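Local coordinates for protein alpha-glucosidase (Pseudoalteromonas sp. K8, PDB 5HQA) that hydrolyses alpha-glucosidic linkages as a family 97 glycoside hydrolase that binds calcium and is activated by chloride, at residues A[26-31]-A[233-238]. Residues are numbered along the deposited sequence; the frame is centred on the assembly and turned at random.
Sequences SFKNKT and IGEKAV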
ATOM      1  N   SER A  26      12.102 -10.514 -22.618  1.00 12.68           N
ATOM      2  CA  SER A  26      11.463 -11.795 -22.871  1.00 12.54           C
ATOM      3  C   SER A  26      11.325 -12.583 -21.573  1.00 14.19           C
ATOM      4  O   SER A  26      12.107 -12.418 -20.631  1.00 13.41           O
ATOM      5  CB  SER A  26      12.249 -12.621 -23.889  1.00 14.12           C
ATOM      6  OG  SER A  26      13.498 -13.011 -23.352  1.00 15.49           O
ATOM      7  N   PHE A  27      10.312 -13.444 -21.534  1.00 12.35           N
ATOM      8  CA  PHE A  27      10.085 -14.345 -20.413  1.00 12.22           C
ATOM      9  C   PHE A  27       9.988 -15.742 -20.996  1.00 17.75           C
ATOM     10  O   PHE A  27       9.139 -15.994 -21.860  1.00 12.92           O
ATOM     11  CB  PHE A  27       8.812 -13.973 -19.645  1.00 12.03           C
ATOM     12  CG  PHE A  27       8.563 -14.826 -18.421  1.00 15.20           C
ATOM     13  CD1 PHE A  27       9.504 -14.896 -17.402  1.00 16.16           C
ATOM     14  CD2 PHE A  27       7.378 -15.538 -18.281  1.00 15.78           C
ATOM     15  CE1 PHE A  27       9.279 -15.674 -16.267  1.00 15.48           C
ATOM     16  CE2 PHE A  27       7.141 -16.316 -17.140  1.00 16.29           C
ATOM     17  CZ  PHE A  27       8.091 -16.380 -16.136  1.00 16.19           C
ATOM     18  N   LYS A  28      10.874 -16.636 -20.549  1.00 14.73           N
ATOM     19  CA  LYS A  28      10.960 -17.984 -21.108  1.00 15.58           C
ATOM     20  C   LYS A  28      11.046 -17.933 -22.631  1.00 17.82           C
ATOM     21  O   LYS A  28      10.385 -18.692 -23.343  1.00 16.41           O
ATOM     22  CB  LYS A  28       9.785 -18.836 -20.640  1.00 16.84           C
ATOM     23  CG  LYS A  28       9.743 -18.975 -19.134  1.00 20.19           C
ATOM     24  CD  LYS A  28       8.508 -19.708 -18.703  1.00 29.04           C
ATOM     25  CE  LYS A  28       8.679 -20.261 -17.314  1.00 38.32           C
ATOM     26  NZ  LYS A  28       7.663 -21.317 -17.105  1.00 47.24           N
ATOM     27  N   ASN A  29      11.844 -16.987 -23.127  1.00 14.01           N
ATOM     28  CA  ASN A  29      12.182 -16.840 -24.536  1.00 16.21           C
ATOM     29  C   ASN A  29      10.995 -16.445 -25.402  1.00 16.41           C
ATOM     30  O   ASN A  29      11.011 -16.682 -26.610  1.00 19.93           O
ATOM     31  CB  ASN A  29      12.850 -18.113 -25.085  1.00 18.69           C
ATOM     32  CG  ASN A  29      14.208 -18.363 -24.452  1.00 23.98           C
ATOM     33  OD1 ASN A  29      14.983 -17.429 -24.232  1.00 21.61           O
ATOM     34  ND2 ASN A  29      14.487 -19.616 -24.120  1.00 29.25           N
ATOM     35  N   LYS A  30       9.968 -15.842 -24.816  1.00 14.61           N
ATOM     36  CA  LYS A  30       8.911 -15.177 -25.568  1.00 16.51           C
ATOM     37  C   LYS A  30       8.924 -13.705 -25.191  1.00 13.53           C
ATOM     38  O   LYS A  30       8.896 -13.373 -24.001  1.00 13.98           O
ATOM     39  CB  LYS A  30       7.534 -15.785 -25.268  1.00 16.54           C
ATOM     40  CG  LYS A  30       7.434 -17.271 -25.552  1.00 21.03           C
ATOM     41  CD  LYS A  30       6.113 -17.828 -25.050  1.00 29.42           C
ATOM     42  CE  LYS A  30       5.403 -18.624 -26.132  1.00 40.79           C
ATOM     43  NZ  LYS A  30       4.616 -19.766 -25.573  1.00 45.79           N
ATOM     44  N   THR A  31       8.969 -12.828 -26.190  1.00 13.94           N
ATOM     45  CA  THR A  31       8.960 -11.396 -25.913  1.00 12.52           C
ATOM     46  C   THR A  31       7.662 -10.998 -25.221  1.00 15.05           C
ATOM     47  O   THR A  31       6.571 -11.271 -25.728  1.00 14.97           O
ATOM     48  CB  THR A  31       9.114 -10.606 -27.214  1.00 13.58           C
ATOM     49  OG1 THR A  31      10.281 -11.050 -27.907  1.00 15.72           O
ATOM     50  CG2 THR A  31       9.234  -9.110 -26.928  1.00 12.38           C
ATOM     51  N   ILE A 233       7.100  -9.969 -13.346  1.00 10.08           N
ATOM     52  CA  ILE A 233       6.703 -10.939 -14.363  1.00 11.81           C
ATOM     53  C   ILE A 233       6.632 -12.305 -13.703  1.00 15.34           C
ATOM     54  O   ILE A 233       7.595 -12.728 -13.054  1.00 14.44           O
ATOM     55  CB  ILE A 233       7.702 -10.975 -15.539  1.00 12.52           C
ATOM     56  CG1 ILE A 233       7.912  -9.574 -16.127  1.00 10.17           C
ATOM     57  CG2 ILE A 233       7.247 -11.982 -16.599  1.00 12.58           C
ATOM     58  CD1 ILE A 233       9.107  -9.475 -17.074  1.00 11.39           C
ATOM     59  N   GLY A 234       5.518 -13.011 -13.884  1.00 13.40           N
ATOM     60  CA  GLY A 234       5.409 -14.354 -13.339  1.00 16.16           C
ATOM     61  C   GLY A 234       4.427 -15.214 -14.105  1.00 14.99           C
ATOM     62  O   GLY A 234       3.513 -14.714 -14.771  1.00 14.25           O
ATOM     63  N   GLU A 235       4.626 -16.535 -13.996  1.00 14.28           N
ATOM     64  CA  GLU A 235       3.709 -17.468 -14.650  1.00 17.60           C
ATOM     65  C   GLU A 235       2.334 -17.456 -14.004  1.00 18.10           C
ATOM     66  O   GLU A 235       1.343 -17.792 -14.662  1.00 20.35           O
ATOM     67  CB  GLU A 235       4.221 -18.904 -14.596  1.00 23.24           C
ATOM     68  CG  GLU A 235       5.664 -19.113 -14.838  1.00 32.41           C
ATOM     69  CD  GLU A 235       6.001 -20.567 -14.665  0.20 38.34           C
ATOM     70  OE1 GLU A 235       6.013 -21.280 -15.684  0.54 46.27           O
ATOM     71  OE2 GLU A 235       6.200 -21.002 -13.512  0.75 36.97           O
ATOM     72  N   LYS A 236       2.264 -17.130 -12.718  1.00 15.45           N
ATOM     73  CA  LYS A 236       1.033 -17.194 -11.946  1.00 15.73           C
ATOM     74  C   LYS A 236       0.787 -15.856 -11.265  1.00 14.86           C
ATOM     75  O   LYS A 236       1.727 -15.133 -10.924  1.00 14.38           O
ATOM     76  CB  LYS A 236       1.094 -18.283 -10.864  1.00 19.00           C
ATOM     77  CG  LYS A 236       1.317 -19.677 -11.355  1.00 22.79           C
ATOM     78  CD  LYS A 236       1.558 -20.601 -10.167  1.00 29.77           C
ATOM     79  CE  LYS A 236       1.685 -22.053 -10.611  1.00 38.67           C
ATOM     80  NZ  LYS A 236       0.492 -22.489 -11.395  0.29 38.15           N
ATOM     81  N   ALA A 237      -0.491 -15.552 -11.028  1.00 11.37           N
ATOM     82  CA  ALA A 237      -0.823 -14.328 -10.310  1.00 11.41           C
ATOM     83  C   ALA A 237      -0.100 -14.252  -8.963  1.00 12.31           C
ATOM     84  O   ALA A 237       0.445 -13.202  -8.605  1.00 13.46           O
ATOM     85  CB  ALA A 237      -2.335 -14.231 -10.127  1.00 11.07           C
ATOM     86  N   VAL A 238      -0.051 -15.362  -8.215  1.00 11.76           N
ATOM     87  CA  VAL A 238       0.597 -15.299  -6.904  1.00 12.21           C
ATOM     88  C   VAL A 238       2.101 -15.078  -7.010  1.00 13.17           C
ATOM     89  O   VAL A 238       2.731 -14.687  -6.017  1.00 13.78           O
ATOM     90  CB  VAL A 238       0.326 -16.553  -6.045  1.00 11.70           C
ATOM     91  CG1 VAL A 238      -1.155 -16.638  -5.683  1.00 11.93           C
ATOM     92  CG2 VAL A 238       0.801 -17.822  -6.747  1.00 12.52           C
TER
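The Phe27 ring lies over the CG2 methyl of Ile233, a CH-pi contact in which the methyl sits 3.8 Å from the ring centroid, 20° off the normal and shifted toward the CG side of the ring. CB of Phe27 points toward 233-238, and chi1 of -177° sets CG anti to the backbone N, where it meets the methyl. The opposite face carries CG of Lys28, so the ring is held between a methyl and a lysine methylene. At the far rim, in the ring plane, CG of Glu235 comes 3.9 Å from CZ. Strand 22-27 turns into strand 30-42 through a type I' hairpin turn, Phe27 to Lys30; the contact joins this hairpin end to the end of strand 224-234, across the two sheets of the N-terminal beta-super-sandwich, with Val180 and Ile10 also touching Phe27. An alanine at Phe27 would probably open a gap between the Ile233 methyl and the Lys28 methylene and deprive Glu235 CG of its contact at the ring edge. The extended Lys28 chain runs past the rim and crosses exposed Glu235 at about a right angle; NZ and OE1 form a salt bridge, but their modelled 2.2 Å separation is implausibly short, leaving its detailed geometry doubtful.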